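Local coordinates for RING finger protein unkempt homolog (Mus musculus, PDB 5ELK) that binds specific RNA motifs through clustered CCCH zinc fingers and represses translation to shape the early morphology of cortical neurons, at residues 40-51 and 73-84. Residues are numbered along the deposited sequence; the frame is centred on the assembly and turned at random.
Sequences DRRRSPRKHKYR and GDACQYCHTRTE. With ZN (zinc ion), chain D; nucleotides of chain B.
Glu-84 OE2 is gripped twice by one residue: Arg-43 N meets its anti lone pair at 2.6 Å, while Arg-43 NE takes the syn lone pair at 2.8 Å. The side-on salt bridge is completed by Arg-43 NH2, 2.8 Å from Glu-84 OE1, with guanidinium and carboxylate planes only 19° apart; OE1 also accepts from His-80 N. A bend at chi3 (-69°) turns the guanidinium so that its remaining edge meets backbone carbonyls: Arg-43 NH2 donates to Tyr-78 O (2.7 Å), Arg-43 NH1 to Cys-76 O (2.9 Å) and, at longer range, to Asp-74 O. Five bonds thus fix the rotation of this buried cation, a clear instance of an arginine organising a chain with little regular structure. Its two faces are also covered, one by the Tyr-50 ring, the other by His-80, stacked at 9° between planes. Tyr-50 OH donates to Arg-43 O, holding the tyrosine over the guanidinium. Further out, Arg-41 NH2 bridges to Asp-74 OD2 (2.8 Å), and Thr-81 OG1 donates to Arg-41 O while N-capping the helix through Glu-84 N. Since Cys-76 and His-80 bind zinc with Cys-55 and Cys-70, Arg-43 is a second-shell residue that probably helps to position both ligands of this CCCH zinc finger.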
ATOM      1  N   ASP A  40      -8.746   1.773  -1.500  1.00 49.01           N
ATOM      2  CA  ASP A  40      -7.688   2.086  -0.537  1.00 46.25           C
ATOM      3  C   ASP A  40      -7.296   0.792   0.176  1.00 47.98           C
ATOM      4  O   ASP A  40      -6.257   0.703   0.839  1.00 48.13           O
ATOM      5  CB  ASP A  40      -8.256   3.088   0.478  1.00 54.94           C
ATOM      6  CG  ASP A  40      -7.199   3.736   1.331  1.00 56.92           C
ATOM      7  OD1 ASP A  40      -6.081   3.962   0.836  1.00 69.01           O
ATOM      8  OD2 ASP A  40      -7.498   4.042   2.505  1.00 56.96           O
ATOM      9  N   ARG A  41      -8.144  -0.219   0.021  1.00 48.70           N
ATOM     10  CA  ARG A  41      -8.024  -1.451   0.774  1.00 44.23           C
ATOM     11  C   ARG A  41      -6.876  -2.304   0.271  1.00 39.38           C
ATOM     12  O   ARG A  41      -6.484  -2.234  -0.895  1.00 40.59           O
ATOM     13  CB  ARG A  41      -9.330  -2.237   0.685  1.00 50.56           C
ATOM     14  CG  ARG A  41      -9.330  -3.534   1.456  1.00 53.28           C
ATOM     15  CD  ARG A  41     -10.736  -4.071   1.588  1.00 59.58           C
ATOM     16  NE  ARG A  41     -10.845  -5.434   1.082  1.00 60.35           N
ATOM     17  CZ  ARG A  41     -10.539  -6.517   1.787  1.00 61.67           C
ATOM     18  NH1 ARG A  41     -10.092  -6.405   3.034  1.00 65.55           N
ATOM     19  NH2 ARG A  41     -10.675  -7.716   1.246  1.00 57.73           N
ATOM     20  N   ARG A  42      -6.353  -3.124   1.168  1.00 36.26           N
ATOM     21  CA  ARG A  42      -5.253  -4.015   0.855  1.00 39.80           C
ATOM     22  C   ARG A  42      -5.485  -5.367   1.517  1.00 42.45           C
ATOM     23  O   ARG A  42      -5.637  -5.456   2.735  1.00 48.02           O
ATOM     24  CB  ARG A  42      -3.937  -3.394   1.345  1.00 43.55           C
ATOM     25  CG  ARG A  42      -2.739  -4.301   1.276  1.00 41.32           C
ATOM     26  CD  ARG A  42      -1.461  -3.488   1.241  1.00 39.63           C
ATOM     27  NE  ARG A  42      -0.264  -4.323   1.207  1.00 33.70           N
ATOM     28  CZ  ARG A  42       0.386  -4.743   2.288  1.00 34.62           C
ATOM     29  NH1 ARG A  42      -0.044  -4.411   3.495  1.00 37.03           N
ATOM     30  NH2 ARG A  42       1.472  -5.490   2.162  1.00 33.45           N
ATOM     31  N   ARG A  43      -5.530  -6.424   0.716  1.00 40.85           N
ATOM     32  CA  ARG A  43      -5.546  -7.769   1.267  1.00 39.73           C
ATOM     33  C   ARG A  43      -4.171  -8.069   1.849  1.00 43.91           C
ATOM     34  O   ARG A  43      -3.146  -7.844   1.202  1.00 46.76           O
ATOM     35  CB  ARG A  43      -5.915  -8.787   0.192  1.00 40.04           C
ATOM     36  CG  ARG A  43      -7.322  -8.598  -0.360  1.00 39.36           C
ATOM     37  CD  ARG A  43      -7.523  -9.369  -1.653  1.00 36.29           C
ATOM     38  NE  ARG A  43      -6.736  -8.804  -2.744  1.00 39.48           N
ATOM     39  CZ  ARG A  43      -6.523  -9.405  -3.910  1.00 32.05           C
ATOM     40  NH1 ARG A  43      -7.033 -10.599  -4.152  1.00 38.19           N
ATOM     41  NH2 ARG A  43      -5.791  -8.811  -4.834  1.00 35.43           N
ATOM     42  N   SER A  44      -4.149  -8.553   3.082  1.00 41.50           N
ATOM     43  CA  SER A  44      -2.905  -8.918   3.714  1.00 43.93           C
ATOM     44  C   SER A  44      -2.245 -10.018   2.885  1.00 44.64           C
ATOM     45  O   SER A  44      -2.870 -11.052   2.633  1.00 39.93           O
ATOM     46  CB  SER A  44      -3.160  -9.417   5.133  1.00 55.89           C
ATOM     47  OG  SER A  44      -1.931  -9.673   5.788  1.00 65.03           O
ATOM     48  N   PRO A  45      -0.985  -9.804   2.453  1.00 40.16           N
ATOM     49  CA  PRO A  45      -0.290 -10.807   1.640  1.00 38.82           C
ATOM     50  C   PRO A  45       0.060 -12.073   2.401  1.00 45.28           C
ATOM     51  O   PRO A  45       0.633 -12.979   1.801  1.00 47.51           O
ATOM     52  CB  PRO A  45       0.977 -10.085   1.191  1.00 39.21           C
ATOM     53  CG  PRO A  45       1.188  -9.037   2.199  1.00 49.11           C
ATOM     54  CD  PRO A  45      -0.162  -8.599   2.639  1.00 43.78           C
ATOM     55  N   ARG A  46      -0.290 -12.139   3.685  1.00 44.76           N
ATOM     56  CA  ARG A  46      -0.073 -13.342   4.477  1.00 58.64           C
ATOM     57  C   ARG A  46      -1.292 -14.261   4.377  1.00 59.20           C
ATOM     58  O   ARG A  46      -1.169 -15.479   4.511  1.00 63.20           O
ATOM     59  CB  ARG A  46       0.226 -12.989   5.945  1.00 79.21           C
ATOM     60  CG  ARG A  46      -0.998 -12.699   6.812  1.00 97.83           C
ATOM     61  CD  ARG A  46      -0.607 -12.357   8.254  1.00110.07           C
ATOM     62  NE  ARG A  46      -1.621 -11.547   8.929  1.00118.71           N
ATOM     63  CZ  ARG A  46      -1.549 -11.143  10.196  1.00124.52           C
ATOM     64  NH1 ARG A  46      -0.509 -11.474  10.952  1.00125.56           N
ATOM     65  NH2 ARG A  46      -2.525 -10.406  10.710  1.00127.58           N
ATOM     66  N   LYS A  47      -2.464 -13.667   4.146  1.00 53.92           N
ATOM     67  CA  LYS A  47      -3.715 -14.418   4.008  1.00 57.11           C
ATOM     68  C   LYS A  47      -4.085 -14.666   2.542  1.00 58.23           C
ATOM     69  O   LYS A  47      -4.743 -15.661   2.218  1.00 65.52           O
ATOM     70  CB  LYS A  47      -4.869 -13.685   4.706  1.00 57.46           C
ATOM     71  CG  LYS A  47      -4.903 -13.818   6.223  1.00 68.54           C
ATOM     72  CD  LYS A  47      -5.064 -15.264   6.703  1.00 81.71           C
ATOM     73  CE  LYS A  47      -6.417 -15.862   6.332  1.00 90.00           C
ATOM     74  NZ  LYS A  47      -6.406 -16.567   5.016  1.00 91.81           N
ATOM     75  N   HIS A  48      -3.671 -13.757   1.668  1.00 49.04           N
ATOM     76  CA  HIS A  48      -3.988 -13.858   0.251  1.00 43.98           C
ATOM     77  C   HIS A  48      -2.711 -13.736  -0.546  1.00 50.92           C
ATOM     78  O   HIS A  48      -1.967 -12.761  -0.409  1.00 44.44           O
ATOM     79  CB  HIS A  48      -4.980 -12.773  -0.155  1.00 39.60           C
ATOM     80  CG  HIS A  48      -6.251 -12.813   0.623  1.00 48.95           C
ATOM     81  ND1 HIS A  48      -6.463 -12.038   1.744  1.00 49.66           N
ATOM     82  CD2 HIS A  48      -7.376 -13.551   0.459  1.00 47.52           C
ATOM     83  CE1 HIS A  48      -7.667 -12.287   2.227  1.00 50.82           C
ATOM     84  NE2 HIS A  48      -8.240 -13.203   1.467  1.00 47.68           N
ATOM     85  N   LYS A  49      -2.457 -14.740  -1.375  1.00 52.98           N
ATOM     86  CA  LYS A  49      -1.261 -14.760  -2.193  1.00 52.90           C
ATOM     87  C   LYS A  49      -1.609 -14.256  -3.575  1.00 47.14           C
ATOM     88  O   LYS A  49      -2.338 -14.912  -4.320  1.00 56.57           O
ATOM     89  CB  LYS A  49      -0.692 -16.177  -2.276  1.00 55.44           C
ATOM     90  CG  LYS A  49       0.690 -16.319  -1.648  1.00 52.39           C
ATOM     91  CD  LYS A  49       0.648 -16.971  -0.275  1.00 55.84           C
ATOM     92  CE  LYS A  49       0.955 -15.990   0.857  1.00 56.65           C
ATOM     93  NZ  LYS A  49       2.409 -15.645   0.963  1.00 55.97           N
ATOM     94  N   TYR A  50      -1.114 -13.070  -3.902  1.00 34.72           N
ATOM     95  CA  TYR A  50      -1.327 -12.507  -5.218  1.00 36.93           C
ATOM     96  C   TYR A  50      -0.041 -11.925  -5.777  1.00 38.37           C
ATOM     97  O   TYR A  50       0.869 -11.572  -5.035  1.00 40.72           O
ATOM     98  CB  TYR A  50      -2.431 -11.445  -5.181  1.00 42.90           C
ATOM     99  CG  TYR A  50      -2.276 -10.402  -4.085  1.00 39.82           C
ATOM    100  CD1 TYR A  50      -1.570  -9.226  -4.308  1.00 35.22           C
ATOM    101  CD2 TYR A  50      -2.854 -10.584  -2.841  1.00 30.58           C
ATOM    102  CE1 TYR A  50      -1.444  -8.274  -3.322  1.00 35.41           C
ATOM    103  CE2 TYR A  50      -2.729  -9.634  -1.854  1.00 38.77           C
ATOM    104  CZ  TYR A  50      -2.024  -8.485  -2.095  1.00 35.37           C
ATOM    105  OH  TYR A  50      -1.906  -7.547  -1.096  1.00 33.51           O
ATOM    106  N   ARG A  51       0.015 -11.851  -7.101  1.00 37.20           N
ATOM    107  CA  ARG A  51       1.178 -11.350  -7.812  1.00 32.70           C
ATOM    108  C   ARG A  51       1.233  -9.818  -7.766  1.00 36.49           C
ATOM    109  O   ARG A  51       0.225  -9.158  -7.494  1.00 33.18           O
ATOM    110  CB  ARG A  51       1.151 -11.866  -9.263  1.00 40.22           C
ATOM    111  CG  ARG A  51       1.884 -13.202  -9.531  1.00 56.10           C
ATOM    112  CD  ARG A  51       1.848 -14.198  -8.354  1.00 63.17           C
ATOM    113  NE  ARG A  51       1.069 -15.397  -8.649  1.00 74.69           N
ATOM    114  CZ  ARG A  51       0.550 -16.205  -7.725  1.00 73.90           C
ATOM    115  NH1 ARG A  51       0.704 -15.959  -6.431  1.00 63.90           N
ATOM    116  NH2 ARG A  51      -0.143 -17.267  -8.101  1.00 78.22           N
ATOM    117  N   GLY A  73     -13.110 -11.720  -7.059  1.00 42.04           N
ATOM    118  CA  GLY A  73     -13.170 -11.285  -5.678  1.00 42.47           C
ATOM    119  C   GLY A  73     -11.798 -11.349  -5.022  1.00 42.50           C
ATOM    120  O   GLY A  73     -10.774 -11.230  -5.685  1.00 37.26           O
ATOM    121  N   ASP A  74     -11.786 -11.564  -3.714  1.00 49.61           N
ATOM    122  CA  ASP A  74     -10.555 -11.544  -2.928  1.00 45.16           C
ATOM    123  C   ASP A  74      -9.647 -12.747  -3.186  1.00 47.48           C
ATOM    124  O   ASP A  74      -8.584 -12.865  -2.581  1.00 59.10           O
ATOM    125  CB  ASP A  74     -10.898 -11.457  -1.440  1.00 42.12           C
ATOM    126  CG  ASP A  74     -11.346 -10.064  -1.022  1.00 47.01           C
ATOM    127  OD1 ASP A  74     -11.109  -9.087  -1.769  1.00 45.11           O
ATOM    128  OD2 ASP A  74     -11.928  -9.945   0.075  1.00 58.96           O
ATOM    129  N   ALA A  75     -10.049 -13.622  -4.100  1.00 44.62           N
ATOM    130  CA  ALA A  75      -9.250 -14.793  -4.443  1.00 40.36           C
ATOM    131  C   ALA A  75      -8.422 -14.530  -5.693  1.00 41.47           C
ATOM    132  O   ALA A  75      -7.685 -15.406  -6.153  1.00 46.80           O
ATOM    133  CB  ALA A  75     -10.140 -15.999  -4.648  1.00 41.41           C
ATOM    134  N   CYS A  76      -8.547 -13.328  -6.245  1.00 35.76           N
ATOM    135  CA  CYS A  76      -7.778 -12.967  -7.429  1.00 42.82           C
ATOM    136  C   CYS A  76      -6.282 -12.938  -7.130  1.00 33.30           C
ATOM    137  O   CYS A  76      -5.850 -12.398  -6.118  1.00 41.59           O
ATOM    138  CB  CYS A  76      -8.219 -11.612  -7.991  1.00 42.89           C
ATOM    139  SG  CYS A  76      -7.776 -11.407  -9.735  1.00 39.63           S
ATOM    140  N   GLN A  77      -5.502 -13.521  -8.034  1.00 39.64           N
ATOM    141  CA  GLN A  77      -4.052 -13.621  -7.883  1.00 40.02           C
ATOM    142  C   GLN A  77      -3.347 -12.435  -8.531  1.00 38.63           C
ATOM    143  O   GLN A  77      -2.201 -12.531  -8.963  1.00 46.46           O
ATOM    144  CB  GLN A  77      -3.569 -14.934  -8.492  1.00 38.30           C
ATOM    145  CG  GLN A  77      -4.183 -16.147  -7.826  1.00 51.36           C
ATOM    146  CD  GLN A  77      -3.341 -16.657  -6.687  1.00 57.31           C
ATOM    147  OE1 GLN A  77      -2.247 -17.173  -6.904  1.00 55.70           O
ATOM    148  NE2 GLN A  77      -3.838 -16.513  -5.463  1.00 64.65           N
ATOM    149  N   TYR A  78      -4.054 -11.315  -8.579  1.00 35.79           N
ATOM    150  CA  TYR A  78      -3.536 -10.080  -9.133  1.00 28.37           C
ATOM    151  C   TYR A  78      -3.891  -8.962  -8.171  1.00 32.67           C
ATOM    152  O   TYR A  78      -4.809  -9.116  -7.370  1.00 31.54           O
ATOM    153  CB  TYR A  78      -4.179  -9.818 -10.492  1.00 40.27           C
ATOM    154  CG  TYR A  78      -3.737 -10.767 -11.583  1.00 39.69           C
ATOM    155  CD1 TYR A  78      -4.331 -12.017 -11.742  1.00 30.60           C
ATOM    156  CD2 TYR A  78      -2.729 -10.410 -12.464  1.00 43.34           C
ATOM    157  CE1 TYR A  78      -3.923 -12.876 -12.744  1.00 31.38           C
ATOM    158  CE2 TYR A  78      -2.324 -11.265 -13.472  1.00 42.95           C
ATOM    159  CZ  TYR A  78      -2.924 -12.494 -13.605  1.00 36.81           C
ATOM    160  OH  TYR A  78      -2.517 -13.349 -14.601  1.00 33.85           O
ATOM    161  N   CYS A  79      -3.190  -7.836  -8.263  1.00 27.10           N
ATOM    162  CA  CYS A  79      -3.480  -6.702  -7.394  1.00 33.88           C
ATOM    163  C   CYS A  79      -4.772  -6.000  -7.798  1.00 33.30           C
ATOM    164  O   CYS A  79      -5.055  -5.854  -8.977  1.00 38.62           O
ATOM    165  CB  CYS A  79      -2.324  -5.704  -7.415  1.00 33.09           C
ATOM    166  SG  CYS A  79      -0.810  -6.336  -6.666  1.00 38.84           S
ATOM    167  N   HIS A  80      -5.534  -5.560  -6.798  1.00 38.80           N
ATOM    168  CA  HIS A  80      -6.825  -4.909  -7.000  1.00 39.08           C
ATOM    169  C   HIS A  80      -6.815  -3.432  -6.606  1.00 32.92           C
ATOM    170  O   HIS A  80      -7.783  -2.712  -6.856  1.00 36.84           O
ATOM    171  CB  HIS A  80      -7.911  -5.638  -6.202  1.00 38.24           C
ATOM    172  CG  HIS A  80      -8.498  -6.819  -6.911  1.00 41.76           C
ATOM    173  ND1 HIS A  80      -9.408  -7.666  -6.322  1.00 43.45           N
ATOM    174  CD2 HIS A  80      -8.302  -7.293  -8.168  1.00 38.07           C
ATOM    175  CE1 HIS A  80      -9.741  -8.618  -7.175  1.00 40.77           C
ATOM    176  NE2 HIS A  80      -9.085  -8.415  -8.302  1.00 38.56           N
ATOM    177  N   THR A  81      -5.735  -2.984  -5.979  1.00 32.83           N
ATOM    178  CA  THR A  81      -5.565  -1.567  -5.669  1.00 31.34           C
ATOM    179  C   THR A  81      -4.107  -1.179  -5.752  1.00 31.83           C
ATOM    180  O   THR A  81      -3.213  -2.020  -5.651  1.00 35.00           O
ATOM    181  CB  THR A  81      -6.035  -1.212  -4.261  1.00 36.60           C
ATOM    182  OG1 THR A  81      -5.151  -1.805  -3.301  1.00 42.78           O
ATOM    183  CG2 THR A  81      -7.441  -1.695  -4.015  1.00 33.09           C
ATOM    184  N   ARG A  82      -3.882   0.116  -5.930  1.00 34.62           N
ATOM    185  CA  ARG A  82      -2.548   0.650  -6.087  1.00 31.39           C
ATOM    186  C   ARG A  82      -1.782   0.375  -4.805  1.00 34.63           C
ATOM    187  O   ARG A  82      -0.580   0.078  -4.816  1.00 38.07           O
ATOM    188  CB  ARG A  82      -2.627   2.151  -6.353  1.00 36.56           C
ATOM    189  CG  ARG A  82      -1.290   2.880  -6.316  1.00 34.52           C
ATOM    190  CD  ARG A  82      -1.485   4.368  -6.560  1.00 31.88           C
ATOM    191  NE  ARG A  82      -1.888   4.648  -7.937  1.00 42.02           N
ATOM    192  CZ  ARG A  82      -3.023   5.247  -8.297  1.00 52.31           C
ATOM    193  NH1 ARG A  82      -3.907   5.662  -7.393  1.00 54.45           N
ATOM    194  NH2 ARG A  82      -3.278   5.438  -9.582  1.00 57.89           N
ATOM    195  N   THR A  83      -2.494   0.446  -3.692  1.00 28.29           N
ATOM    196  CA  THR A  83      -1.871   0.156  -2.420  1.00 38.76           C
ATOM    197  C   THR A  83      -1.381  -1.283  -2.359  1.00 38.99           C
ATOM    198  O   THR A  83      -0.299  -1.550  -1.829  1.00 35.47           O
ATOM    199  CB  THR A  83      -2.820   0.418  -1.260  1.00 39.44           C
ATOM    200  OG1 THR A  83      -3.332   1.750  -1.373  1.00 37.19           O
ATOM    201  CG2 THR A  83      -2.080   0.263   0.058  1.00 49.77           C
ATOM    202  N   GLU A  84      -2.172  -2.208  -2.897  1.00 34.31           N
ATOM    203  CA  GLU A  84      -1.790  -3.615  -2.888  1.00 34.43           C
ATOM    204  C   GLU A  84      -0.529  -3.841  -3.694  1.00 32.91           C
ATOM    205  O   GLU A  84       0.274  -4.721  -3.389  1.00 28.37           O
ATOM    206  CB  GLU A  84      -2.906  -4.493  -3.440  1.00 38.79           C
ATOM    207  CG  GLU A  84      -3.956  -4.807  -2.409  1.00 44.47           C
ATOM    208  CD  GLU A  84      -4.787  -6.013  -2.759  1.00 40.46           C
ATOM    209  OE1 GLU A  84      -4.894  -6.359  -3.956  1.00 37.88           O
ATOM    210  OE2 GLU A  84      -5.318  -6.629  -1.821  1.00 39.81           O
TER
HETATM  211 ZN    ZN D 402      -9.014  -9.506 -10.042  1.00 51.14          ZN
ATOM    212  P     G B   5       1.127   9.752  -7.732  1.00 50.04           P
ATOM    213  OP1   G B   5       0.576   9.487  -9.090  1.00 61.42           O
ATOM    214  OP2   G B   5       1.566  11.132  -7.391  1.00 52.90           O
ATOM    215  O5'   G B   5       0.076   9.336  -6.607  1.00 51.51           O
ATOM    216  C5'   G B   5      -0.874   8.303  -6.834  1.00 49.75           C
ATOM    217  C4'   G B   5      -1.474   7.808  -5.540  1.00 51.71           C
ATOM    218  O4'   G B   5      -0.512   6.949  -4.866  1.00 48.57           O
ATOM    219  C3'   G B   5      -1.864   8.894  -4.532  1.00 57.13           C
ATOM    220  O3'   G B   5      -3.050   8.504  -3.838  1.00 62.99           O
ATOM    221  C2'   G B   5      -0.686   8.893  -3.560  1.00 54.55           C
ATOM    222  O2'   G B   5      -0.997   9.351  -2.258  1.00 56.73           O
ATOM    223  C1'   G B   5      -0.290   7.418  -3.553  1.00 52.89           C
ATOM    224  N9    G B   5       1.116   7.180  -3.211  1.00 49.96           N
ATOM    225  C8    G B   5       2.219   7.533  -3.954  1.00 42.66           C
ATOM    226  N7    G B   5       3.339   7.184  -3.390  1.00 35.68           N
ATOM    227  C5    G B   5       2.959   6.570  -2.205  1.00 37.31           C
ATOM    228  C6    G B   5       3.746   5.988  -1.176  1.00 31.85           C
ATOM    229  O6    G B   5       4.972   5.904  -1.106  1.00 35.06           O
ATOM    230  N1    G B   5       2.967   5.477  -0.148  1.00 29.74           N
ATOM    231  C2    G B   5       1.593   5.510  -0.123  1.00 40.67           C
ATOM    232  N2    G B   5       1.017   4.956   0.955  1.00 38.65           N
ATOM    233  N3    G B   5       0.843   6.045  -1.075  1.00 39.38           N
ATOM    234  C4    G B   5       1.588   6.552  -2.080  1.00 41.92           C
TER
HETATM  235  O   HOH W   1       0.409  -5.924  -1.185  1.00 23.77           O
HETATM  236  O   HOH W   2      -5.318 -14.232  -3.521  1.00 32.49           O